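Local atomic coordinates of ribonuclease H (Uncultured organism, PDB entry 4IBN), a protein that probably cleaves RNA endonucleolytically in RNA-DNA hybrids, leaving 5'-phosphomonoester ends and using magnesium as cofactor. Residues R55-V60 against N155-H160; A78-G83 against W129-Q134; S97-I100 against R106-H109; A112-K117 against A122-A127. All coordinates share one frame; numbering follows the deposited sequence.

How the contacts relate
All four contacts belong to one RNase H domain and lie on both sides of its mixed sheet. Contact 1 spans the longest stretch of chain, from strand 53-62 to helix 153-168, and the other three fall between its ends in sequence. Its centre is about 17 Å from that of contact 2 and about 29 Å from that of contact 4. Contact 2 joins helices 67-82 and 126-136; contact 3 lies within helix 98-113, and contact 4 follows it in the link from that helix to helix 126-136. Contacts 2, 3 and 4 touch through W129, Y99, V108, W116 and N125, so they form one connected group of helices 67-82, 98-113 and 126-136 and the loop between the last two, whereas contact 1 ties a helix to the other face of the sheet.

Contact 1: residues R55-V60 against N155-H160; sequences RRDVWV and NEYANH
The carboxylate of D57 meets the aromatic ring of Y157 at its edge, near the ring plane, with OD1 3.5 Å from CE1 of Y157 and the two planes turned 43° apart. The ring of W183 meets that of Y157 edge-to-face, and the H160 ring, with Y157 O at its edge, also meets W183. The link itself is a short hydrogen bond, Y157 OH giving its proton to D57 OD2 at 2.6 Å, on the syn side and 29° out of the carboxylate plane. The two side chains cross at about a right angle. In Y157 CG stands anti to the backbone N (chi1 179°), which carries the phenol off the helix toward the strand. Both residues are buried, and the carboxylate is well supplied with donors: OD2 also takes the backbone N of G179 and OD1 the hydroxyl of S178. Replacing D57 by an alanine would probably leave the Y157 hydroxyl, S178 OG and G179 N without their common acceptor in a buried setting. Next along the strand, V58 reaches helix 67-82 instead, so neighbouring residues serve the two faces of the sheet. A central sheet with helices on both faces, here with strand 53-62 paired to strand 34-45 and helix 153-168 packed across one face, is the arrangement of the RNase H fold.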
loop_
_atom_site.group_PDB
_atom_site.type_symbol
_atom_site.label_atom_id
_atom_site.label_comp_id
_atom_site.label_asym_id
_atom_site.label_seq_id
_atom_site.Cartn_x
_atom_site.Cartn_y
_atom_site.Cartn_z
ATOM N N ARG A 55 -5.985 2.746 14.506
ATOM C CA ARG A 55 -5.232 1.981 13.574
ATOM C C ARG A 55 -5.937 0.720 13.178
ATOM O O ARG A 55 -6.505 0.067 13.975
ATOM C CB ARG A 55 -3.844 1.696 14.136
ATOM C CG ARG A 55 -2.974 2.940 14.284
ATOM C CD ARG A 55 -1.622 2.689 14.792
ATOM N NE ARG A 55 -0.763 3.853 14.728
ATOM C CZ ARG A 55 -0.438 4.609 15.750
ATOM N NH1 ARG A 55 -0.899 4.351 16.925
ATOM N NH2 ARG A 55 0.349 5.617 15.587
ATOM N N ARG A 56 -5.872 0.424 11.896
ATOM C CA ARG A 56 -6.350 -0.824 11.348
ATOM C C ARG A 56 -5.301 -1.450 10.398
ATOM O O ARG A 56 -4.552 -0.769 9.793
ATOM C CB ARG A 56 -7.647 -0.627 10.591
ATOM C CG ARG A 56 -8.744 -0.024 11.368
ATOM C CD ARG A 56 -9.395 -1.011 12.211
ATOM N NE ARG A 56 -10.554 -0.450 12.860
ATOM C CZ ARG A 56 -10.519 0.100 14.051
ATOM N NH1 ARG A 56 -9.408 0.104 14.749
ATOM N NH2 ARG A 56 -11.611 0.591 14.573
ATOM N N ASP A 57 -5.321 -2.778 10.305
ATOM C CA ASP A 57 -4.399 -3.527 9.466
ATOM C C ASP A 57 -5.116 -4.278 8.358
ATOM O O ASP A 57 -6.193 -4.699 8.543
ATOM C CB ASP A 57 -3.709 -4.612 10.283
ATOM C CG ASP A 57 -2.828 -4.084 11.420
ATOM O OD1 ASP A 57 -2.526 -2.940 11.441
ATOM O OD2 ASP A 57 -2.427 -4.883 12.272
ATOM N N VAL A 58 -4.437 -4.502 7.237
ATOM C CA VAL A 58 -4.968 -5.354 6.173
ATOM C C VAL A 58 -3.831 -6.096 5.469
ATOM O O VAL A 58 -2.857 -5.472 5.046
ATOM C CB VAL A 58 -5.760 -4.540 5.135
ATOM C CG1 VAL A 58 -4.984 -3.295 4.734
ATOM C CG2 VAL A 58 -6.076 -5.395 3.918
ATOM N N TRP A 59 -3.939 -7.419 5.345
ATOM C CA TRP A 59 -2.871 -8.165 4.732
ATOM C C TRP A 59 -3.377 -9.262 3.814
ATOM O O TRP A 59 -4.497 -9.696 3.932
ATOM C CB TRP A 59 -1.894 -8.726 5.784
ATOM C CG TRP A 59 -2.448 -9.765 6.653
ATOM C CD1 TRP A 59 -2.445 -11.092 6.437
ATOM C CD2 TRP A 59 -3.100 -9.575 7.904
ATOM N NE1 TRP A 59 -3.036 -11.747 7.460
ATOM C CE2 TRP A 59 -3.446 -10.837 8.381
ATOM C CE3 TRP A 59 -3.391 -8.466 8.681
ATOM C CZ2 TRP A 59 -4.110 -11.010 9.556
ATOM C CZ3 TRP A 59 -4.032 -8.646 9.846
ATOM C CH2 TRP A 59 -4.383 -9.903 10.280
ATOM N N VAL A 60 -2.503 -9.674 2.915
ATOM C CA VAL A 60 -2.768 -10.802 2.053
ATOM C C VAL A 60 -1.489 -11.532 1.725
ATOM O O VAL A 60 -0.455 -11.019 1.930
ATOM C CB VAL A 60 -3.400 -10.390 0.769
ATOM C CG1 VAL A 60 -4.753 -9.811 1.035
ATOM C CG2 VAL A 60 -2.550 -9.443 0.042
ATOM N N ASN A 155 6.414 1.901 8.825
ATOM C CA ASN A 155 6.895 1.103 7.724
ATOM C C ASN A 155 7.417 -0.233 8.202
ATOM O O ASN A 155 7.163 -1.199 7.603
ATOM C CB ASN A 155 7.968 1.807 6.934
ATOM C CG ASN A 155 8.682 0.887 5.976
ATOM O OD1 ASN A 155 8.210 0.667 4.904
ATOM N ND2 ASN A 155 9.805 0.363 6.383
ATOM N N GLU A 156 8.148 -0.229 9.289
ATOM C CA GLU A 156 8.651 -1.451 9.854
ATOM C C GLU A 156 7.555 -2.343 10.364
ATOM O O GLU A 156 7.709 -3.506 10.325
ATOM C CB GLU A 156 9.804 -1.252 10.849
ATOM C CG GLU A 156 10.954 -0.436 10.301
ATOM C CD GLU A 156 12.356 -0.952 10.640
ATOM O OE1 GLU A 156 12.480 -2.105 11.004
ATOM O OE2 GLU A 156 13.325 -0.193 10.606
ATOM N N TYR A 157 6.487 -1.763 10.885
ATOM C CA TYR A 157 5.353 -2.572 11.291
ATOM C C TYR A 157 4.727 -3.241 10.080
ATOM O O TYR A 157 4.380 -4.381 10.086
ATOM C CB TYR A 157 4.307 -1.770 12.065
ATOM C CG TYR A 157 3.122 -2.607 12.451
ATOM C CD1 TYR A 157 1.899 -2.432 11.881
ATOM C CD2 TYR A 157 3.255 -3.615 13.350
ATOM C CE1 TYR A 157 0.850 -3.228 12.196
ATOM C CE2 TYR A 157 2.226 -4.404 13.673
ATOM C CZ TYR A 157 1.012 -4.216 13.109
ATOM O OH TYR A 157 -0.045 -4.982 13.425
ATOM N N ALA A 158 4.595 -2.463 9.024
ATOM C CA ALA A 158 3.960 -2.982 7.834
ATOM C C ALA A 158 4.761 -4.131 7.289
ATOM O O ALA A 158 4.218 -5.049 6.803
ATOM C CB ALA A 158 3.794 -1.913 6.783
ATOM N N ASN A 159 6.061 -4.019 7.370
ATOM C CA ASN A 159 6.911 -5.118 6.946
ATOM C C ASN A 159 6.697 -6.336 7.811
ATOM O O ASN A 159 6.635 -7.450 7.348
ATOM C CB ASN A 159 8.383 -4.730 6.976
ATOM C CG ASN A 159 9.288 -5.827 6.493
ATOM O OD1 ASN A 159 9.370 -6.081 5.349
ATOM N ND2 ASN A 159 9.969 -6.424 7.374
ATOM N N HIS A 160 6.549 -6.077 9.093
ATOM C CA HIS A 160 6.287 -7.159 10.007
ATOM C C HIS A 160 4.985 -7.843 9.605
ATOM O O HIS A 160 4.870 -9.022 9.683
ATOM C CB HIS A 160 6.165 -6.641 11.430
ATOM C CG HIS A 160 5.306 -7.471 12.310
ATOM N ND1 HIS A 160 5.777 -8.565 12.975
ATOM C CD2 HIS A 160 4.018 -7.350 12.661
ATOM C CE1 HIS A 160 4.805 -9.105 13.665
ATOM N NE2 HIS A 160 3.732 -8.372 13.509
#

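Contact 2: residues A78-G83 against W129-Q134; sequences AFRAIG and WQEAVQ
R80 and E131 reach across the gap between two helices and join their charged ends in a salt bridge at the protein surface. R80 NH2 donates to E131 OE1 over 3.2 Å, a bent bond with an angle of 136° at the hydrogen. The acceptor is approached from above the carboxylate plane, 45° out of it, although the guanidinium and carboxylate planes themselves differ by only 22°. The same NH2 has a second acceptor, water 1, at 2.9 Å, and this water sits at the edge of the guanidinium, in its plane. Water 1 in turn donates to the backbone O of E131 at 3.0 Å. R80 is therefore tied to E131 twice, directly to the carboxylate and through the water to the main chain, and one nitrogen serves both routes. The reach depends on extended chains: R80 runs straight from CG to NE, and E131 is stretched out beyond CG, so that the charged ends meet beyond the apolar packing of the two helices. Backbone donors nearby are taken up within the helices, as where V133 N bonds to W129 O at 2.9 Å; the bonds of G83 N to F79 O and R80 O are weak. Beneath this polar bridge the helices pack through apolar residues. A132 of helix 126-136 rests on L72 and I76 of helix 67-82 and on M104 of helix 98-113, while F79 and I82 turn to V91 in strand 90-95.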
loop_
_atom_site.group_PDB
_atom_site.type_symbol
_atom_site.label_atom_id
_atom_site.label_comp_id
_atom_site.label_asym_id
_atom_site.label_seq_id
_atom_site.Cartn_x
_atom_site.Cartn_y
_atom_site.Cartn_z
ATOM N N ALA A 78 -5.399 -2.270 -0.043
ATOM C CA ALA A 78 -5.629 -1.094 0.761
ATOM C C ALA A 78 -6.786 -0.268 0.284
ATOM O O ALA A 78 -7.618 0.093 1.020
ATOM C CB ALA A 78 -4.394 -0.215 0.751
ATOM N N PHE A 79 -6.766 0.037 -0.978
ATOM C CA PHE A 79 -7.798 0.830 -1.570
ATOM C C PHE A 79 -9.139 0.128 -1.676
ATOM O O PHE A 79 -10.163 0.761 -1.698
ATOM C CB PHE A 79 -7.333 1.447 -2.872
ATOM C CG PHE A 79 -6.399 2.581 -2.673
ATOM C CD1 PHE A 79 -6.862 3.824 -2.462
ATOM C CD2 PHE A 79 -5.066 2.388 -2.646
ATOM C CE1 PHE A 79 -6.026 4.811 -2.262
ATOM C CE2 PHE A 79 -4.233 3.384 -2.427
ATOM C CZ PHE A 79 -4.706 4.592 -2.229
ATOM N N ARG A 80 -9.123 -1.166 -1.855
ATOM C CA ARG A 80 -10.364 -1.899 -1.820
ATOM C C ARG A 80 -11.033 -1.869 -0.442
ATOM O O ARG A 80 -12.195 -1.694 -0.329
ATOM C CB ARG A 80 -10.176 -3.344 -2.289
ATOM C CG ARG A 80 -10.195 -3.491 -3.774
ATOM C CD ARG A 80 -9.917 -4.913 -4.234
ATOM N NE ARG A 80 -9.732 -4.970 -5.661
ATOM C CZ ARG A 80 -9.309 -6.027 -6.302
ATOM N NH1 ARG A 80 -9.022 -7.100 -5.633
ATOM N NH2 ARG A 80 -9.163 -5.976 -7.604
ATOM N N ALA A 81 -10.260 -2.038 0.600
ATOM C CA ALA A 81 -10.826 -2.002 1.911
ATOM C C ALA A 81 -11.433 -0.659 2.249
ATOM O O ALA A 81 -12.524 -0.586 2.732
ATOM C CB ALA A 81 -9.848 -2.326 2.865
ATOM N N ILE A 82 -10.723 0.405 1.994
ATOM C CA ILE A 82 -11.300 1.706 2.302
ATOM C C ILE A 82 -12.427 2.117 1.385
ATOM O O ILE A 82 -13.225 2.934 1.726
ATOM C CB ILE A 82 -10.277 2.816 2.460
ATOM C CG1 ILE A 82 -9.764 3.216 1.133
ATOM C CG2 ILE A 82 -9.166 2.392 3.372
ATOM C CD1 ILE A 82 -8.895 4.352 1.191
ATOM N N GLY A 83 -12.464 1.530 0.211
ATOM C CA GLY A 83 -13.497 1.819 -0.755
ATOM C C GLY A 83 -14.881 1.389 -0.343
ATOM O O GLY A 83 -15.859 1.799 -0.915
ATOM N N TRP A 129 -1.410 -3.899 -12.495
ATOM C CA TRP A 129 -1.350 -2.462 -12.497
ATOM C C TRP A 129 -2.718 -1.899 -12.830
ATOM O O TRP A 129 -3.140 -0.969 -12.248
ATOM C CB TRP A 129 -0.339 -1.946 -13.504
ATOM C CG TRP A 129 1.024 -1.841 -12.972
ATOM C CD1 TRP A 129 2.085 -2.609 -13.300
ATOM C CD2 TRP A 129 1.492 -0.906 -12.024
ATOM N NE1 TRP A 129 3.177 -2.211 -12.629
ATOM C CE2 TRP A 129 2.843 -1.167 -11.826
ATOM C CE3 TRP A 129 0.917 0.158 -11.356
ATOM C CZ2 TRP A 129 3.603 -0.435 -10.963
ATOM C CZ3 TRP A 129 1.681 0.860 -10.494
ATOM C CH2 TRP A 129 3.006 0.572 -10.311
ATOM N N GLN A 130 -3.395 -2.510 -13.778
ATOM C CA GLN A 130 -4.726 -2.063 -14.112
ATOM C C GLN A 130 -5.705 -2.196 -12.957
ATOM O O GLN A 130 -6.484 -1.347 -12.746
ATOM C CB GLN A 130 -5.276 -2.766 -15.366
ATOM C CG GLN A 130 -4.564 -2.424 -16.621
ATOM C CD GLN A 130 -5.152 -3.126 -17.849
ATOM O OE1 GLN A 130 -5.742 -4.136 -17.742
ATOM N NE2 GLN A 130 -4.970 -2.564 -18.975
ATOM N N GLU A 131 -5.628 -3.293 -12.240
ATOM C CA GLU A 131 -6.409 -3.471 -11.051
ATOM C C GLU A 131 -6.063 -2.449 -9.956
ATOM O O GLU A 131 -6.905 -1.977 -9.271
ATOM C CB GLU A 131 -6.233 -4.889 -10.493
ATOM C CG GLU A 131 -6.788 -5.950 -11.327
ATOM C CD GLU A 131 -6.877 -7.307 -10.621
ATOM O OE1 GLU A 131 -6.948 -7.350 -9.398
ATOM O OE2 GLU A 131 -6.935 -8.300 -11.323
ATOM N N ALA A 132 -4.805 -2.158 -9.805
ATOM C CA ALA A 132 -4.436 -1.174 -8.845
ATOM C C ALA A 132 -4.945 0.194 -9.180
ATOM O O ALA A 132 -5.319 0.913 -8.324
ATOM C CB ALA A 132 -2.984 -1.135 -8.687
ATOM N N VAL A 133 -4.873 0.555 -10.446
ATOM C CA VAL A 133 -5.328 1.859 -10.878
ATOM C C VAL A 133 -6.823 1.988 -10.634
ATOM O O VAL A 133 -7.297 2.967 -10.207
ATOM C CB VAL A 133 -5.024 2.123 -12.341
ATOM C CG1 VAL A 133 -5.802 3.284 -12.854
ATOM C CG2 VAL A 133 -3.562 2.305 -12.563
ATOM N N GLN A 134 -7.539 0.949 -10.927
ATOM C CA GLN A 134 -8.951 0.951 -10.655
ATOM C C GLN A 134 -9.301 1.045 -9.183
ATOM O O GLN A 134 -10.244 1.629 -8.830
ATOM C CB GLN A 134 -9.563 -0.298 -11.252
ATOM C CG GLN A 134 -11.037 -0.380 -11.227
ATOM C CD GLN A 134 -11.524 -1.388 -12.246
ATOM O OE1 GLN A 134 -11.276 -2.569 -12.113
ATOM N NE2 GLN A 134 -12.138 -0.917 -13.285
HETATM O O HOH W 1 -9.489 -3.212 -8.368
#

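Contact 3: residues S97-I100 against R106-H109; sequences SRYI and RWVH
Helix 98-113 brings Y99 of its first turn and W107 further along into contact. The helix starts with an N-cap: S97 OG accepts from I100 N at 3.2 Å, with a nearly straight angle of 161°. Eight residues of a straight helix would span about 12 Å, yet CA of Y99 and CA of W107 are 9.2 Å apart, in keeping with the irregular backbone at R106 (phi -130°). The shorter separation probably helps the indole edge reach the first turn. With CG of W107 anti to its carbonyl carbon, the six-membered ring is directed toward the start of the helix, and its CZ3 does most of the touching. CZ3 comes within 3.5 Å of the backbone O of Y99 and equally within 3.5 Å of CD1 in the tyrosine ring, while CH2 of W107 lies 4.0 Å from CA of Y99. The two side chains cross at about a right angle; Y99 CD1 sits at the edge of the indole, in its plane, and the ring centroids are 5.7 Å apart. The polar end of Y99 is engaged elsewhere, its OH bonded to W129 NE1 of helix 126-136, and R98 is paired with D102. Y99 also touches N68 of helix 67-82; I100 packs on L72 and V75 of that helix and on W143 of strand 140-145, while V108 packs on W129 and V133 of helix 126-136.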
loop_
_atom_site.group_PDB
_atom_site.type_symbol
_atom_site.label_atom_id
_atom_site.label_comp_id
_atom_site.label_asym_id
_atom_site.label_seq_id
_atom_site.Cartn_x
_atom_site.Cartn_y
_atom_site.Cartn_z
ATOM N N SER A 97 8.336 0.809 -1.620
ATOM C CA SER A 97 8.438 0.418 -2.977
ATOM C C SER A 97 8.410 1.588 -3.937
ATOM O O SER A 97 7.405 2.159 -4.168
ATOM C CB SER A 97 7.289 -0.522 -3.309
ATOM O OG SER A 97 7.251 -0.849 -4.654
ATOM N N ARG A 98 9.563 1.890 -4.513
ATOM C CA ARG A 98 9.637 2.851 -5.574
ATOM C C ARG A 98 8.913 2.352 -6.786
ATOM O O ARG A 98 8.439 3.084 -7.568
ATOM C CB ARG A 98 11.056 3.271 -5.869
ATOM C CG ARG A 98 11.505 4.326 -4.948
ATOM C CD ARG A 98 12.435 5.298 -5.550
ATOM N NE ARG A 98 11.775 6.330 -6.294
ATOM C CZ ARG A 98 11.729 7.597 -5.935
ATOM N NH1 ARG A 98 12.294 8.000 -4.815
ATOM N NH2 ARG A 98 11.116 8.475 -6.699
ATOM N N TYR A 99 8.783 1.064 -6.894
ATOM C CA TYR A 99 8.060 0.528 -8.016
ATOM C C TYR A 99 6.655 1.126 -7.980
ATOM O O TYR A 99 6.203 1.586 -8.950
ATOM C CB TYR A 99 7.976 -1.009 -7.890
ATOM C CG TYR A 99 7.348 -1.789 -9.023
ATOM C CD1 TYR A 99 7.919 -1.850 -10.251
ATOM C CD2 TYR A 99 6.187 -2.481 -8.846
ATOM C CE1 TYR A 99 7.345 -2.557 -11.273
ATOM C CE2 TYR A 99 5.641 -3.200 -9.849
ATOM C CZ TYR A 99 6.217 -3.234 -11.073
ATOM O OH TYR A 99 5.675 -3.954 -12.098
ATOM N N ILE A 100 6.007 1.111 -6.829
ATOM C CA ILE A 100 4.675 1.690 -6.685
ATOM C C ILE A 100 4.661 3.210 -6.826
ATOM O O ILE A 100 3.874 3.728 -7.517
ATOM C CB ILE A 100 4.051 1.357 -5.323
ATOM C CG1 ILE A 100 3.841 -0.140 -5.175
ATOM C CG2 ILE A 100 2.778 2.098 -5.112
ATOM C CD1 ILE A 100 3.138 -0.768 -6.262
ATOM N N ARG A 106 4.255 8.259 -12.384
ATOM C CA ARG A 106 4.803 8.361 -13.720
ATOM C C ARG A 106 4.451 7.251 -14.675
ATOM O O ARG A 106 3.884 7.471 -15.661
ATOM C CB ARG A 106 6.314 8.465 -13.670
ATOM C CG ARG A 106 6.828 9.649 -13.030
ATOM C CD ARG A 106 8.346 9.661 -12.981
ATOM N NE ARG A 106 8.814 10.834 -12.294
ATOM C CZ ARG A 106 9.320 11.883 -12.908
ATOM N NH1 ARG A 106 9.470 11.881 -14.215
ATOM N NH2 ARG A 106 9.704 12.921 -12.199
ATOM N N TRP A 107 4.845 6.040 -14.366
ATOM C CA TRP A 107 4.790 4.992 -15.354
ATOM C C TRP A 107 3.391 4.644 -15.882
ATOM O O TRP A 107 3.269 4.353 -17.007
ATOM C CB TRP A 107 5.499 3.742 -14.860
ATOM C CG TRP A 107 6.838 3.914 -14.284
ATOM C CD1 TRP A 107 7.711 4.892 -14.504
ATOM C CD2 TRP A 107 7.458 3.027 -13.386
ATOM N NE1 TRP A 107 8.844 4.690 -13.780
ATOM C CE2 TRP A 107 8.700 3.532 -13.081
ATOM C CE3 TRP A 107 7.074 1.845 -12.812
ATOM C CZ2 TRP A 107 9.578 2.881 -12.250
ATOM C CZ3 TRP A 107 7.953 1.211 -11.935
ATOM C CH2 TRP A 107 9.177 1.732 -11.683
ATOM N N VAL A 108 2.359 4.694 -15.045
ATOM C CA VAL A 108 1.038 4.302 -15.469
ATOM C C VAL A 108 0.604 5.222 -16.578
ATOM O O VAL A 108 -0.094 4.864 -17.441
ATOM C CB VAL A 108 -0.015 4.332 -14.368
ATOM C CG1 VAL A 108 0.143 3.178 -13.485
ATOM C CG2 VAL A 108 0.053 5.571 -13.628
ATOM N N HIS A 109 1.024 6.452 -16.471
ATOM C CA HIS A 109 0.726 7.404 -17.497
ATOM C C HIS A 109 1.412 7.004 -18.796
ATOM O O HIS A 109 0.854 7.137 -19.812
ATOM C CB HIS A 109 1.107 8.824 -17.059
ATOM C CG HIS A 109 0.385 9.304 -15.842
ATOM N ND1 HIS A 109 -0.962 9.541 -15.818
ATOM C CD2 HIS A 109 0.831 9.603 -14.608
ATOM C CE1 HIS A 109 -1.316 9.953 -14.626
ATOM N NE2 HIS A 109 -0.247 9.986 -13.866
#

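Contact 4: residues A112-K117 against A122-A127; sequences AQRGWK and AIENLA
R114 and E124 supply the charged part of this contact, a salt bridge with R114 NH2 2.6 Å from E124 OE2. The side chains arrive from opposite directions, and the carboxylate lies at the edge of the guanidinium, its plane turned by 41°. The arginine also runs too close to the K117 carbonyl in the model, so its exact placement is doubtful. E124 has a second role, since OE1 takes the backbone N of K119. With an alanine in place of E124, R114 would probably lose its counter-charge and K119 N its acceptor. The apolar part centres on L126: CD2 stands at the edge of the W116 ring, 4.3 Å from CE3, and CD1 is 3.5 Å from the W116 backbone O. Among backbone bonds, G115 N to A112 O (3.0 Å) and W116 N to W111 O make the Schellman motif that ends helix 98-113, with G115 at positive phi, and a type I' turn runs from R114 to K117. The connection thus leads from helix 98-113 to helix 126-136, where W116 packs on W129 and Q130, while N125 leans on N68, R69 and L72 of helix 67-82.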
loop_
_atom_site.group_PDB
_atom_site.type_symbol
_atom_site.label_atom_id
_atom_site.label_comp_id
_atom_site.label_asym_id
_atom_site.label_seq_id
_atom_site.Cartn_x
_atom_site.Cartn_y
_atom_site.Cartn_z
ATOM N N ALA A 112 -0.475 3.874 -20.205
ATOM C CA ALA A 112 -1.749 4.235 -20.774
ATOM C C ALA A 112 -1.566 4.903 -22.119
ATOM O O ALA A 112 -2.296 4.701 -23.026
ATOM C CB ALA A 112 -2.510 5.123 -19.863
ATOM N N GLN A 113 -0.541 5.698 -22.203
ATOM C CA GLN A 113 -0.256 6.422 -23.404
ATOM C C GLN A 113 -0.004 5.427 -24.530
ATOM O O GLN A 113 -0.371 5.645 -25.639
ATOM C CB GLN A 113 0.934 7.326 -23.191
ATOM C CG GLN A 113 1.113 8.332 -24.226
ATOM C CD GLN A 113 2.260 9.234 -23.904
ATOM O OE1 GLN A 113 3.296 8.783 -23.527
ATOM N NE2 GLN A 113 2.062 10.519 -24.053
ATOM N N ARG A 114 0.596 4.304 -24.213
ATOM C CA ARG A 114 0.958 3.331 -25.199
ATOM C C ARG A 114 -0.097 2.253 -25.361
ATOM O O ARG A 114 0.172 1.218 -25.875
ATOM C CB ARG A 114 2.348 2.768 -24.944
ATOM C CG ARG A 114 2.387 1.460 -24.224
ATOM C CD ARG A 114 3.641 0.617 -24.468
ATOM N NE ARG A 114 4.043 -0.018 -23.251
ATOM C CZ ARG A 114 4.562 -1.223 -23.143
ATOM N NH1 ARG A 114 4.740 -1.996 -24.223
ATOM N NH2 ARG A 114 4.862 -1.679 -21.951
ATOM N N GLY A 115 -1.281 2.510 -24.855
ATOM C CA GLY A 115 -2.363 1.600 -24.986
ATOM C C GLY A 115 -2.279 0.363 -24.113
ATOM O O GLY A 115 -2.953 -0.593 -24.369
ATOM N N TRP A 116 -1.457 0.423 -23.093
ATOM C CA TRP A 116 -1.340 -0.672 -22.136
ATOM C C TRP A 116 -0.824 -1.900 -22.819
ATOM O O TRP A 116 -1.002 -2.976 -22.363
ATOM C CB TRP A 116 -2.630 -0.987 -21.365
ATOM C CG TRP A 116 -2.979 0.019 -20.312
ATOM C CD1 TRP A 116 -3.820 1.035 -20.453
ATOM C CD2 TRP A 116 -2.439 0.133 -18.982
ATOM N NE1 TRP A 116 -3.870 1.765 -19.321
ATOM C CE2 TRP A 116 -3.030 1.218 -18.397
ATOM C CE3 TRP A 116 -1.538 -0.607 -18.235
ATOM C CZ2 TRP A 116 -2.751 1.592 -17.119
ATOM C CZ3 TRP A 116 -1.277 -0.236 -16.989
ATOM C CH2 TRP A 116 -1.856 0.843 -16.437
ATOM N N LYS A 117 -0.165 -1.704 -23.939
ATOM C CA LYS A 117 0.409 -2.807 -24.695
ATOM C C LYS A 117 1.643 -3.329 -24.004
ATOM O O LYS A 117 2.406 -2.576 -23.537
ATOM C CB LYS A 117 0.710 -2.355 -26.116
ATOM C CG LYS A 117 -0.549 -2.237 -26.992
ATOM C CD LYS A 117 -0.296 -1.689 -28.399
ATOM C CE LYS A 117 1.060 -1.055 -28.555
ATOM N NZ LYS A 117 1.310 -0.355 -29.874
ATOM N N ALA A 122 8.971 -8.895 -21.804
ATOM C CA ALA A 122 8.848 -8.226 -20.545
ATOM C C ALA A 122 7.890 -8.901 -19.615
ATOM O O ALA A 122 7.003 -9.590 -20.050
ATOM C CB ALA A 122 8.435 -6.792 -20.782
ATOM N N ILE A 123 8.072 -8.704 -18.327
ATOM C CA ILE A 123 7.072 -9.099 -17.361
ATOM C C ILE A 123 6.728 -7.911 -16.515
ATOM O O ILE A 123 7.352 -7.652 -15.547
ATOM C CB ILE A 123 7.573 -10.211 -16.484
ATOM C CG1 ILE A 123 7.662 -11.493 -17.288
ATOM C CG2 ILE A 123 6.630 -10.439 -15.383
ATOM C CD1 ILE A 123 7.995 -12.700 -16.469
ATOM N N GLU A 124 5.755 -7.151 -16.944
ATOM C CA GLU A 124 5.477 -5.881 -16.342
ATOM C C GLU A 124 4.299 -5.882 -15.334
ATOM O O GLU A 124 3.953 -4.875 -14.861
ATOM C CB GLU A 124 5.181 -4.879 -17.444
ATOM C CG GLU A 124 6.300 -4.628 -18.373
ATOM C CD GLU A 124 5.871 -4.074 -19.755
ATOM O OE1 GLU A 124 5.325 -4.806 -20.590
ATOM O OE2 GLU A 124 6.159 -2.906 -19.999
ATOM N N ASN A 125 3.683 -7.010 -15.090
ATOM C CA ASN A 125 2.527 -7.073 -14.219
ATOM C C ASN A 125 1.377 -6.146 -14.670
ATOM O O ASN A 125 0.677 -5.636 -13.865
ATOM C CB ASN A 125 2.886 -6.685 -12.797
ATOM C CG ASN A 125 4.102 -7.381 -12.273
ATOM O OD1 ASN A 125 5.081 -6.754 -11.987
ATOM N ND2 ASN A 125 4.024 -8.645 -12.123
ATOM N N LEU A 126 1.177 -6.005 -15.962
ATOM C CA LEU A 126 0.236 -5.041 -16.460
ATOM C C LEU A 126 -1.191 -5.271 -15.970
ATOM O O LEU A 126 -1.886 -4.326 -15.750
ATOM C CB LEU A 126 0.251 -4.944 -17.989
ATOM C CG LEU A 126 1.498 -4.371 -18.640
ATOM C CD1 LEU A 126 1.367 -4.282 -20.130
ATOM C CD2 LEU A 126 1.986 -3.080 -18.057
ATOM N N ALA A 127 -1.630 -6.508 -15.861
ATOM C CA ALA A 127 -2.977 -6.748 -15.391
ATOM C C ALA A 127 -3.181 -6.255 -13.967
ATOM O O ALA A 127 -4.179 -5.688 -13.666
ATOM C CB ALA A 127 -3.331 -8.185 -15.495
#